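Local coordinates for LanC-like protein GCR2 (Arabidopsis thaliana, PDB 3T33) that is a zinc-binding LanC-like protein that may play a role in abscisic acid signalling, at residues S36-L41 / S364-K369; S337-Y341 / Y397-M402; F268-N272 / S281-V285; N13-F18 / Y357-F362. All blocks are in the same frame, centred on the assembly; numbering follows the deposited sequence.

Contact 1. Residues S36-L41 / S364-K369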
loop_
_atom_site.group_PDB
_atom_site.type_symbol
_atom_site.label_atom_id
_atom_site.label_comp_id
_atom_site.label_asym_id
_atom_site.label_seq_id
_atom_site.Cartn_x
_atom_site.Cartn_y
_atom_site.Cartn_z
ATOM N N SER A 36 29.212 0.464 0.774
ATOM C CA SER A 36 28.402 -0.459 -0.019
ATOM C C SER A 36 27.062 0.193 -0.401
ATOM O O SER A 36 26.600 0.059 -1.506
ATOM C CB SER A 36 28.222 -1.780 0.729
ATOM O OG SER A 36 27.624 -1.540 1.986
ATOM N N LEU A 37 26.491 0.949 0.524
ATOM C CA LEU A 37 25.313 1.746 0.291
ATOM C C LEU A 37 25.445 2.768 -0.872
ATOM O O LEU A 37 24.564 2.829 -1.744
ATOM C CB LEU A 37 24.924 2.440 1.585
ATOM C CG LEU A 37 23.463 2.924 1.781
ATOM C CD1 LEU A 37 23.309 4.386 1.861
ATOM C CD2 LEU A 37 22.393 2.285 0.814
ATOM N N THR A 38 26.540 3.548 -0.899
ATOM C CA THR A 38 26.683 4.577 -1.915
ATOM C C THR A 38 26.883 3.907 -3.239
ATOM O O THR A 38 26.470 4.417 -4.246
ATOM C CB THR A 38 27.894 5.560 -1.629
ATOM O OG1 THR A 38 29.048 4.765 -1.319
ATOM C CG2 THR A 38 27.595 6.477 -0.424
ATOM N N LYS A 39 27.550 2.763 -3.250
ATOM C CA LYS A 39 27.767 2.065 -4.513
ATOM C C LYS A 39 26.427 1.586 -5.093
ATOM O O LYS A 39 26.177 1.759 -6.279
ATOM C CB LYS A 39 28.775 0.921 -4.329
ATOM C CG LYS A 39 30.179 1.514 -3.940
ATOM C CD LYS A 39 31.309 0.465 -3.924
ATOM C CE LYS A 39 32.678 1.090 -3.536
ATOM N NZ LYS A 39 33.854 0.446 -4.253
ATOM N N LEU A 40 25.565 1.022 -4.254
ATOM C CA LEU A 40 24.193 0.702 -4.668
ATOM C C LEU A 40 23.498 1.932 -5.293
ATOM O O LEU A 40 22.897 1.852 -6.363
ATOM C CB LEU A 40 23.369 0.217 -3.462
ATOM C CG LEU A 40 23.653 -1.162 -2.902
ATOM C CD1 LEU A 40 22.871 -1.446 -1.601
ATOM C CD2 LEU A 40 23.166 -2.082 -3.966
ATOM N N LEU A 41 23.605 3.083 -4.643
ATOM C CA LEU A 41 22.847 4.231 -5.115
ATOM C C LEU A 41 23.302 4.699 -6.496
ATOM O O LEU A 41 22.495 5.199 -7.265
ATOM C CB LEU A 41 22.916 5.382 -4.109
ATOM C CG LEU A 41 22.216 5.116 -2.763
ATOM C CD1 LEU A 41 22.696 6.098 -1.728
ATOM C CD2 LEU A 41 20.739 5.248 -2.920
ATOM N N SER A 364 17.616 0.764 -1.361
ATOM C CA SER A 364 19.033 0.481 -1.073
ATOM C C SER A 364 19.325 0.467 0.372
ATOM O O SER A 364 20.044 -0.434 0.832
ATOM C CB SER A 364 19.936 1.479 -1.764
ATOM O OG SER A 364 19.578 1.495 -3.122
ATOM N N PHE A 365 18.758 1.421 1.125
ATOM C CA PHE A 365 18.931 1.413 2.581
ATOM C C PHE A 365 18.515 0.076 3.173
ATOM O O PHE A 365 19.301 -0.588 3.886
ATOM C CB PHE A 365 18.128 2.531 3.242
ATOM C CG PHE A 365 18.268 2.555 4.772
ATOM C CD1 PHE A 365 17.377 1.857 5.588
ATOM C CD2 PHE A 365 19.294 3.285 5.378
ATOM C CE1 PHE A 365 17.540 1.855 7.013
ATOM C CE2 PHE A 365 19.449 3.297 6.779
ATOM C CZ PHE A 365 18.576 2.586 7.588
ATOM N N LEU A 366 17.280 -0.347 2.859
ATOM C CA LEU A 366 16.810 -1.654 3.303
ATOM C C LEU A 366 17.684 -2.817 2.862
ATOM O O LEU A 366 17.989 -3.712 3.662
ATOM C CB LEU A 366 15.376 -1.927 2.799
ATOM C CG LEU A 366 14.286 -1.255 3.588
ATOM C CD1 LEU A 366 13.022 -1.452 2.833
ATOM C CD2 LEU A 366 14.243 -1.949 4.948
ATOM N N LEU A 367 18.053 -2.883 1.601
ATOM C CA LEU A 367 18.903 -4.022 1.236
ATOM C C LEU A 367 20.257 -4.014 1.951
ATOM O O LEU A 367 20.776 -5.067 2.389
ATOM C CB LEU A 367 19.117 -4.059 -0.250
ATOM C CG LEU A 367 19.833 -5.251 -0.904
ATOM C CD1 LEU A 367 19.251 -5.405 -2.272
ATOM C CD2 LEU A 367 21.316 -5.032 -1.069
ATOM N N ASP A 368 20.835 -2.828 2.099
ATOM C CA ASP A 368 22.202 -2.746 2.635
ATOM C C ASP A 368 22.233 -2.979 4.162
ATOM O O ASP A 368 23.142 -3.640 4.687
ATOM C CB ASP A 368 22.847 -1.389 2.232
ATOM C CG ASP A 368 24.387 -1.358 2.439
ATOM O OD1 ASP A 368 25.134 -2.041 1.695
ATOM O OD2 ASP A 368 24.835 -0.636 3.347
ATOM N N LYS A 369 21.202 -2.497 4.846
ATOM C CA LYS A 369 21.264 -2.340 6.284
ATOM C C LYS A 369 20.289 -3.195 7.077
ATOM O O LYS A 369 20.528 -3.417 8.288
ATOM C CB LYS A 369 21.013 -0.868 6.698
ATOM C CG LYS A 369 21.881 0.227 6.017
ATOM C CD LYS A 369 23.334 0.220 6.472
ATOM C CE LYS A 369 24.190 1.154 5.613
ATOM N NZ LYS A 369 25.330 1.634 6.445
#
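Leu-37 enters a hollow formed by Ser-364, Phe-365, Asp-368 and Lys-369, a knob-into-hole fit that can be traced atom by atom. Its CB lies 3.5 Å from Asp-368 OD2, so the root of the side chain runs beside the carboxylate. The next atom, CG, comes within 4.3 Å of Lys-369 CE, the aliphatic end of the lysine chain. With CG anti to the backbone N (chi1 -158°), the branch CD2 reaches the backbone of helix 353-375. There it touches Ser-364 C at 3.6 Å and Phe-365 N at 3.7 Å. The other branch, CD1, turns to Met-15 of the N-terminal segment.

These segments belong to helix 36-42 and helix 353-375, whose local axes approach to 9.6 Å and run mainly antiparallel, at 142°. The second helix is part of the LanC-like domain, an all-helical alpha/alpha toroid in this family, and the short helix from the N-terminal region lies against it far from the zinc.

Beside the knob, Leu-40 CD1 spans two targets, Asp-368 CB at 3.8 Å and Leu-367 CD2 at 3.9 Å. Ser-364 CB and OG both lie against Leu-40 and Leu-41, while the hydroxyl is bonded to Lys-360 O. At the more exposed end, Ser-36 OG donates a 2.6 Å hydrogen bond to the syn lone pair of Asp-368 OD1. The carboxylate therefore sits near the first turn of helix 36-42, where the helix dipole would probably favour its negative charge; Lys-369 NZ is only a long salt-bridge partner to its OD2.

Contact 2. Residues S337-Y341 / Y397-M402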
loop_
_atom_site.group_PDB
_atom_site.type_symbol
_atom_site.label_atom_id
_atom_site.label_comp_id
_atom_site.label_asym_id
_atom_site.label_seq_id
_atom_site.Cartn_x
_atom_site.Cartn_y
_atom_site.Cartn_z
ATOM N N SER A 337 9.712 -0.174 3.711
ATOM C CA SER A 337 9.162 -0.748 2.468
ATOM C C SER A 337 7.893 0.037 2.052
ATOM O O SER A 337 7.668 0.304 0.864
ATOM C CB SER A 337 8.879 -2.255 2.587
ATOM O OG SER A 337 9.985 -3.008 3.103
ATOM N N GLY A 338 7.074 0.437 3.034
ATOM C CA GLY A 338 5.787 1.072 2.723
ATOM C C GLY A 338 6.002 2.513 2.323
ATOM O O GLY A 338 5.400 2.976 1.345
ATOM N N ASN A 339 6.865 3.229 3.059
ATOM C CA ASN A 339 7.180 4.619 2.664
ATOM C C ASN A 339 7.886 4.773 1.272
ATOM O O ASN A 339 7.692 5.771 0.581
ATOM C CB ASN A 339 7.906 5.334 3.779
ATOM C CG ASN A 339 7.050 5.433 5.045
ATOM O OD1 ASN A 339 7.504 5.883 6.057
ATOM N ND2 ASN A 339 5.852 4.960 4.990
ATOM N N THR A 340 8.606 3.745 0.828
ATOM C CA THR A 340 9.134 3.741 -0.517
ATOM C C THR A 340 8.097 4.074 -1.587
ATOM O O THR A 340 8.397 4.806 -2.552
ATOM C CB THR A 340 9.761 2.337 -0.825
ATOM O OG1 THR A 340 10.805 2.163 0.107
ATOM C CG2 THR A 340 10.354 2.282 -2.213
ATOM N N TYR A 341 6.882 3.560 -1.414
ATOM C CA TYR A 341 5.799 3.743 -2.386
ATOM C C TYR A 341 5.429 5.179 -2.528
ATOM O O TYR A 341 4.928 5.622 -3.594
ATOM C CB TYR A 341 4.553 2.913 -2.016
ATOM C CG TYR A 341 4.639 1.445 -2.479
ATOM C CD1 TYR A 341 4.375 1.086 -3.798
ATOM C CD2 TYR A 341 5.028 0.444 -1.601
ATOM C CE1 TYR A 341 4.503 -0.265 -4.214
ATOM C CE2 TYR A 341 5.165 -0.892 -2.021
ATOM C CZ TYR A 341 4.869 -1.241 -3.299
ATOM O OH TYR A 341 4.962 -2.571 -3.709
ATOM N N TYR A 397 7.825 -7.630 -1.377
ATOM C CA TYR A 397 6.796 -7.198 -2.277
ATOM C C TYR A 397 7.233 -5.876 -2.930
ATOM O O TYR A 397 7.104 -5.667 -4.127
ATOM C CB TYR A 397 5.487 -7.023 -1.468
ATOM C CG TYR A 397 4.299 -6.789 -2.351
ATOM C CD1 TYR A 397 4.071 -5.531 -2.962
ATOM C CD2 TYR A 397 3.385 -7.815 -2.580
ATOM C CE1 TYR A 397 2.946 -5.344 -3.816
ATOM C CE2 TYR A 397 2.283 -7.633 -3.427
ATOM C CZ TYR A 397 2.074 -6.418 -4.061
ATOM O OH TYR A 397 0.950 -6.288 -4.896
ATOM N N MET A 398 7.781 -4.997 -2.120
ATOM C CA MET A 398 8.215 -3.689 -2.579
ATOM C C MET A 398 9.403 -3.899 -3.548
ATOM O O MET A 398 9.461 -3.295 -4.647
ATOM C CB MET A 398 8.581 -2.812 -1.356
ATOM C CG MET A 398 8.993 -1.374 -1.686
ATOM S SD MET A 398 10.664 -1.390 -2.260
ATOM C CE MET A 398 11.505 -1.544 -0.700
ATOM N N LEU A 399 10.289 -4.811 -3.180
ATOM C CA LEU A 399 11.489 -5.069 -3.980
ATOM C C LEU A 399 11.118 -5.544 -5.383
ATOM O O LEU A 399 11.620 -4.990 -6.430
ATOM C CB LEU A 399 12.417 -6.067 -3.289
ATOM C CG LEU A 399 13.572 -5.666 -2.359
ATOM C CD1 LEU A 399 13.577 -4.191 -1.984
ATOM C CD2 LEU A 399 13.761 -6.670 -1.130
ATOM N N LEU A 400 10.193 -6.514 -5.414
ATOM C CA LEU A 400 9.679 -7.004 -6.683
ATOM C C LEU A 400 9.056 -5.885 -7.509
ATOM O O LEU A 400 9.184 -5.849 -8.753
ATOM C CB LEU A 400 8.640 -8.091 -6.413
ATOM C CG LEU A 400 9.278 -9.380 -5.859
ATOM C CD1 LEU A 400 8.220 -10.400 -5.422
ATOM C CD2 LEU A 400 10.268 -10.033 -6.879
ATOM N N ASP A 401 8.362 -4.968 -6.840
ATOM C CA ASP A 401 7.625 -3.902 -7.558
ATOM C C ASP A 401 8.651 -2.839 -8.145
ATOM O O ASP A 401 8.335 -2.089 -9.100
ATOM C CB ASP A 401 6.630 -3.261 -6.589
ATOM C CG ASP A 401 5.216 -3.263 -7.071
ATOM O OD1 ASP A 401 4.935 -3.589 -8.247
ATOM O OD2 ASP A 401 4.345 -2.900 -6.232
ATOM N N MET A 402 9.865 -2.770 -7.565
ATOM C CA MET A 402 10.947 -1.924 -8.152
ATOM C C MET A 402 11.417 -2.405 -9.533
ATOM O O MET A 402 11.977 -1.647 -10.310
ATOM C CB MET A 402 12.152 -1.801 -7.244
ATOM C CG MET A 402 11.903 -1.202 -5.866
ATOM S SD MET A 402 11.645 0.584 -5.913
ATOM C CE MET A 402 13.341 1.102 -6.181
#
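Tyr-341 extends its CG anti to its carbonyl carbon (chi1 -83°), which carries the phenol across to Asp-401, while Met-398 sends CG away from its own backbone N (chi1 -177°) toward helix 336-350. The Met-398 and Tyr-341 chains run antiparallel alongside one another. Met-398 CG then lies 3.3 Å from Ser-337 O and 3.9 Å from Tyr-341 CE2, touching backbone on one helix turn and ring on the next. Bends at its following two torsions bring SD to Thr-340 CG2 at 3.7 Å, with the chains of Thr-340 and Met-398 crossing at about a right angle. The threonine hydroxyl is bonded to Ile-336 O, and the methyl is the branch that faces the methionine.

Helices 336-350 and 392-402 run in roughly the same direction here, with local axes 9.8 Å apart, and the contact lies in the interior of the all-helical LanC-like domain. Helix 353-375 adds to the same core, where Ala-359 and Phe-362 pack on Thr-340.

The polar part is concentrated at the phenol. Tyr-341 OH donates a 2.6 Å hydrogen bond to the anti lone pair of Asp-401 OD2, the oxygen standing at the ring edge in plane, although the carboxylate itself is turned 71° from the ring. The same hydroxyl oxygen lies in the plane of the Tyr-397 ring, at its edge, 3.2 Å from CD1. In this buried carboxylate Asp-401 OD1 pairs with Lys-93 in a salt bridge, and OD2 also receives a weak bond from Leu-409 N.

Contact 3. Residues F268-N272 / S281-V285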
loop_
_atom_site.group_PDB
_atom_site.type_symbol
_atom_site.label_atom_id
_atom_site.label_comp_id
_atom_site.label_asym_id
_atom_site.label_seq_id
_atom_site.Cartn_x
_atom_site.Cartn_y
_atom_site.Cartn_z
ATOM N N PHE A 268 0.176 19.853 10.119
ATOM C CA PHE A 268 1.151 20.434 11.007
ATOM C C PHE A 268 2.045 21.542 10.371
ATOM O O PHE A 268 2.241 21.593 9.135
ATOM C CB PHE A 268 2.004 19.326 11.648
ATOM C CG PHE A 268 1.236 18.431 12.589
ATOM C CD1 PHE A 268 0.580 18.969 13.719
ATOM C CD2 PHE A 268 1.156 17.042 12.350
ATOM C CE1 PHE A 268 -0.135 18.140 14.597
ATOM C CE2 PHE A 268 0.440 16.200 13.201
ATOM C CZ PHE A 268 -0.217 16.750 14.338
ATOM N N PRO A 269 2.567 22.466 11.212
ATOM C CA PRO A 269 3.608 23.378 10.726
ATOM C C PRO A 269 4.794 22.634 10.032
ATOM O O PRO A 269 5.415 23.184 9.116
ATOM C CB PRO A 269 4.076 24.107 12.007
ATOM C CG PRO A 269 3.350 23.385 13.229
ATOM C CD PRO A 269 2.087 22.840 12.565
ATOM N N SER A 270 5.104 21.414 10.462
ATOM C CA SER A 270 6.128 20.587 9.780
ATOM C C SER A 270 5.711 20.029 8.390
ATOM O O SER A 270 6.575 19.544 7.636
ATOM C CB SER A 270 6.543 19.422 10.672
ATOM O OG SER A 270 5.523 18.447 10.644
ATOM N N GLY A 271 4.412 20.079 8.059
ATOM C CA GLY A 271 3.904 19.568 6.782
ATOM C C GLY A 271 3.363 18.124 6.900
ATOM O O GLY A 271 2.662 17.643 6.009
ATOM N N ASN A 272 3.723 17.428 7.978
ATOM C CA ASN A 272 3.076 16.174 8.345
ATOM C C ASN A 272 1.595 16.349 8.646
ATOM O O ASN A 272 1.115 17.488 8.810
ATOM C CB ASN A 272 3.819 15.476 9.494
ATOM C CG ASN A 272 3.375 13.989 9.677
ATOM O OD1 ASN A 272 3.538 13.403 10.747
ATOM N ND2 ASN A 272 2.791 13.411 8.639
ATOM N N SER A 281 0.007 16.129 18.579
ATOM C CA SER A 281 1.292 15.501 18.491
ATOM C C SER A 281 1.649 15.058 17.060
ATOM O O SER A 281 0.948 14.266 16.421
ATOM C CB SER A 281 1.366 14.329 19.456
ATOM O OG SER A 281 2.658 13.735 19.406
ATOM N N ASP A 282 2.761 15.610 16.602
ATOM C CA ASP A 282 3.340 15.364 15.292
ATOM C C ASP A 282 4.393 14.294 15.511
ATOM O O ASP A 282 5.504 14.600 15.832
ATOM C CB ASP A 282 4.009 16.653 14.801
ATOM C CG ASP A 282 4.460 16.575 13.349
ATOM O OD1 ASP A 282 4.545 15.474 12.764
ATOM O OD2 ASP A 282 4.744 17.640 12.784
ATOM N N ARG A 283 4.010 13.034 15.338
ATOM C CA ARG A 283 4.920 11.929 15.609
ATOM C C ARG A 283 4.897 10.835 14.546
ATOM O O ARG A 283 5.944 10.299 14.182
ATOM C CB ARG A 283 4.625 11.324 16.983
ATOM C CG ARG A 283 3.156 11.016 17.224
ATOM C CD ARG A 283 2.894 10.678 18.682
ATOM N NE ARG A 283 2.126 9.444 18.827
ATOM C CZ ARG A 283 2.642 8.286 19.227
ATOM N NH1 ARG A 283 3.931 8.200 19.524
ATOM N NH2 ARG A 283 1.868 7.214 19.331
ATOM N N LEU A 284 3.710 10.493 14.053
ATOM C CA LEU A 284 3.597 9.367 13.112
ATOM C C LEU A 284 3.767 9.723 11.620
ATOM O O LEU A 284 3.075 10.596 11.089
ATOM C CB LEU A 284 2.284 8.590 13.351
ATOM C CG LEU A 284 2.126 8.033 14.791
ATOM C CD1 LEU A 284 0.840 7.271 14.966
ATOM C CD2 LEU A 284 3.338 7.199 15.331
ATOM N N VAL A 285 4.695 9.038 10.956
ATOM C CA VAL A 285 4.932 9.241 9.496
ATOM C C VAL A 285 4.827 7.864 8.843
ATOM O O VAL A 285 5.836 7.233 8.538
ATOM C CB VAL A 285 6.312 9.903 9.243
ATOM C CG1 VAL A 285 6.551 10.167 7.735
ATOM C CG2 VAL A 285 6.446 11.200 10.053
HETATM O O HOH W 1 4.965 20.460 13.382
#
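The ring of Phe-268 and the carboxylate of Asp-282 lie stacked, their planes only 16° apart, each side chain pointing back toward the other's root. Over the same ring face comes Asp-282 CB, 3.9 Å from the Phe-268 ring centroid and 14° off the normal, a CH-pi contact. Ser-281 O meets the far end of the ring obliquely, 3.4 Å from CZ.

Beyond the ring, Asp-282 OD2 is the polar focus. A chi1 of -171° turns the Asp-282 carboxylate opposite its own N, toward the type I turn of Phe-268 to Gly-271. There Ser-270 OG is modelled as a hydrogen-bond donor to OD2 at 2.4 Å, a separation too short to be taken at face value. A water supplies a second link, donating to Asp-282 OD2 at 2.9 Å and accepting from Ser-270 N at 3.1 Å. The other oxygen, OD1, is salt-bridged to Arg-324 of helix 308-324 and rests 3.3 Å from Asn-272 CB. The turn is closed by its own backbone bond, Gly-271 N to Phe-268 O, at 2.9 Å.

One aspartate thus ties two parts of the loop between helices 250-265 and 291-305 to a neighbouring helix. The loop goes on to Cys-288, a ligand of the zinc site characteristic of LanC-like proteins, and the side chain of Leu-284 already comes to about 8 Å from the metal.

Contact 4. Residues N13-F18 / Y357-F362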
loop_
_atom_site.group_PDB
_atom_site.type_symbol
_atom_site.label_atom_id
_atom_site.label_comp_id
_atom_site.label_asym_id
_atom_site.label_seq_id
_atom_site.Cartn_x
_atom_site.Cartn_y
_atom_site.Cartn_z
ATOM N N ASN A 13 18.078 10.753 7.588
ATOM C CA ASN A 13 18.387 10.554 6.176
ATOM C C ASN A 13 19.523 11.453 5.716
ATOM O O ASN A 13 19.276 12.592 5.352
ATOM C CB ASN A 13 17.168 10.814 5.290
ATOM C CG ASN A 13 17.392 10.371 3.864
ATOM O OD1 ASN A 13 16.506 10.497 3.029
ATOM N ND2 ASN A 13 18.579 9.833 3.568
ATOM N N GLU A 14 20.743 10.930 5.721
ATOM C CA GLU A 14 21.909 11.660 5.250
ATOM C C GLU A 14 22.359 11.141 3.869
ATOM O O GLU A 14 23.392 11.580 3.319
ATOM C CB GLU A 14 23.089 11.574 6.248
ATOM C CG GLU A 14 22.833 11.950 7.746
ATOM C CD GLU A 14 22.501 13.443 8.033
ATOM O OE1 GLU A 14 22.469 14.285 7.100
ATOM O OE2 GLU A 14 22.251 13.767 9.223
ATOM N N MET A 15 21.599 10.216 3.299
ATOM C CA MET A 15 21.839 9.810 1.921
ATOM C C MET A 15 21.890 11.011 0.940
ATOM O O MET A 15 21.191 12.015 1.092
ATOM C CB MET A 15 20.795 8.788 1.483
ATOM C CG MET A 15 20.891 7.491 2.256
ATOM S SD MET A 15 19.876 6.190 1.566
ATOM C CE MET A 15 18.381 6.662 2.409
ATOM N N PRO A 16 22.752 10.908 -0.058
ATOM C CA PRO A 16 22.975 11.975 -1.044
ATOM C C PRO A 16 21.743 12.257 -1.881
ATOM O O PRO A 16 21.053 11.313 -2.323
ATOM C CB PRO A 16 24.105 11.438 -1.915
ATOM C CG PRO A 16 24.302 10.006 -1.514
ATOM C CD PRO A 16 23.764 9.849 -0.125
ATOM N N GLU A 17 21.453 13.539 -2.061
ATOM C CA GLU A 17 20.377 13.981 -2.917
ATOM C C GLU A 17 20.634 13.532 -4.345
ATOM O O GLU A 17 21.775 13.341 -4.784
ATOM C CB GLU A 17 20.217 15.499 -2.892
ATOM C CG GLU A 17 19.780 16.110 -1.541
ATOM C CD GLU A 17 18.334 15.748 -1.104
ATOM O OE1 GLU A 17 17.472 15.502 -1.990
ATOM O OE2 GLU A 17 18.069 15.729 0.130
ATOM N N PHE A 18 19.553 13.370 -5.082
ATOM C CA PHE A 18 19.676 13.084 -6.480
ATOM C C PHE A 18 20.431 14.208 -7.244
ATOM O O PHE A 18 20.136 15.408 -7.081
ATOM C CB PHE A 18 18.281 12.858 -7.061
ATOM C CG PHE A 18 18.286 12.560 -8.490
ATOM C CD1 PHE A 18 18.806 11.357 -8.957
ATOM C CD2 PHE A 18 17.795 13.488 -9.392
ATOM C CE1 PHE A 18 18.827 11.067 -10.292
ATOM C CE2 PHE A 18 17.818 13.224 -10.724
ATOM C CZ PHE A 18 18.348 12.009 -11.183
ATOM N N TYR A 357 14.819 7.972 -7.885
ATOM C CA TYR A 357 16.014 7.951 -7.088
ATOM C C TYR A 357 15.703 7.851 -5.585
ATOM O O TYR A 357 16.395 7.164 -4.835
ATOM C CB TYR A 357 16.877 9.181 -7.359
ATOM C CG TYR A 357 18.002 9.206 -6.422
ATOM C CD1 TYR A 357 19.095 8.352 -6.580
ATOM C CD2 TYR A 357 17.945 9.990 -5.307
ATOM C CE1 TYR A 357 20.133 8.344 -5.656
ATOM C CE2 TYR A 357 18.923 9.966 -4.414
ATOM C CZ TYR A 357 20.027 9.165 -4.585
ATOM O OH TYR A 357 21.010 9.221 -3.591
ATOM N N ARG A 358 14.698 8.584 -5.133
ATOM C CA ARG A 358 14.324 8.523 -3.734
ATOM C C ARG A 358 13.807 7.143 -3.316
ATOM O O ARG A 358 14.144 6.693 -2.243
ATOM C CB ARG A 358 13.403 9.677 -3.348
ATOM C CG ARG A 358 14.182 10.989 -3.193
ATOM C CD ARG A 358 13.239 12.153 -2.931
ATOM N NE ARG A 358 14.004 13.379 -2.771
ATOM C CZ ARG A 358 13.523 14.535 -2.329
ATOM N NH1 ARG A 358 12.256 14.656 -1.990
ATOM N NH2 ARG A 358 14.332 15.572 -2.256
ATOM N N ALA A 359 13.068 6.477 -4.192
ATOM C CA ALA A 359 12.571 5.125 -3.920
ATOM C C ALA A 359 13.787 4.213 -3.956
ATOM O O ALA A 359 13.959 3.337 -3.124
ATOM C CB ALA A 359 11.528 4.669 -4.989
ATOM N N LYS A 360 14.668 4.473 -4.888
ATOM C CA LYS A 360 15.895 3.675 -4.968
ATOM C C LYS A 360 16.738 3.793 -3.689
ATOM O O LYS A 360 17.279 2.809 -3.180
ATOM C CB LYS A 360 16.658 4.061 -6.258
ATOM C CG LYS A 360 18.069 3.671 -6.399
ATOM C CD LYS A 360 18.590 4.135 -7.795
ATOM C CE LYS A 360 19.952 3.488 -8.138
ATOM N NZ LYS A 360 20.622 4.254 -9.210
ATOM N N ALA A 361 16.826 4.995 -3.138
ATOM C CA ALA A 361 17.595 5.183 -1.901
ATOM C C ALA A 361 16.934 4.427 -0.741
ATOM O O ALA A 361 17.616 3.804 0.060
ATOM C CB ALA A 361 17.720 6.665 -1.556
ATOM N N PHE A 362 15.604 4.460 -0.649
ATOM C CA PHE A 362 14.997 3.765 0.513
ATOM C C PHE A 362 15.172 2.261 0.324
ATOM O O PHE A 362 15.487 1.567 1.242
ATOM C CB PHE A 362 13.530 4.128 0.663
ATOM C CG PHE A 362 13.265 5.314 1.548
ATOM C CD1 PHE A 362 14.146 6.385 1.601
ATOM C CD2 PHE A 362 12.087 5.356 2.338
ATOM C CE1 PHE A 362 13.888 7.494 2.422
ATOM C CE2 PHE A 362 11.805 6.447 3.142
ATOM C CZ PHE A 362 12.716 7.548 3.181
HETATM O O HOH W 2 16.913 13.833 -3.953
#
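Residues 15-18 run in a polyproline II-like extended conformation along helix 353-375 in the opposite direction, with CA of Met-15 7.4 Å from CA of Ala-361 and CA of Phe-18 6.3 Å from CA of Tyr-357. An N-terminal segment is thereby laid on a helix of the LanC-like domain.

Tyr-357 is the central side chain. Its first torsion, 173°, sets the ring trans to the backbone N and lays it against the extended chain, with Phe-18 CA over one face. Phe-18 CD1 presses on Tyr-357 CB at 3.3 Å; the two rings meet obliquely, their planes 41° apart. At the phenol end, OH is modelled as donating to Pro-16 O, which stands at the ring edge, but the 2.4 Å separation is very short and its exact value doubtful.

Met-15 SD lies 3.6 Å from Ala-361 O and also against its CB, while Met-15 CE comes near Phe-362. On the more exposed side, Glu-17 OE1 forms a salt bridge with Arg-358 NH2, 3.2 Å long and met on the syn side of the carboxylate. Both charges have stronger partners elsewhere: Glu-17 OE2 accepts from Trp-322 NE1, while Arg-358 NH1 pairs with Glu-319. Between the segments one water donates to Glu-17 OE1 at 2.6 Å and accepts from both Phe-18 N and Arg-358 NE, lying in the guanidinium plane at its edge.

Helix 353-375 unites contacts 1 and 4, whose centres are 10 Å apart: Leu-41 O lies 2.9 Å from Lys-360 NZ, and Leu-41 CD2 packs 3.3 Å from Ala-361 CA. Contact 2 packs against both, through Leu-366 CD1 of contact 1 on Met-398 CE and through Met-402 CE on Lys-360 CA of contact 4, each at 3.8 Å. Contact 3 stands apart, its nearest atoms about 13 Å from contact 1 and about 8 Å from contact 4, yet it touches contact 2 where Val-285 meets Asn-339. The zinc, held by Cys-288, Cys-333 and His-334, lies about 8 Å from the Leu-284 side chain of contact 3 and about 12 Å from that of Ser-337 in contact 2.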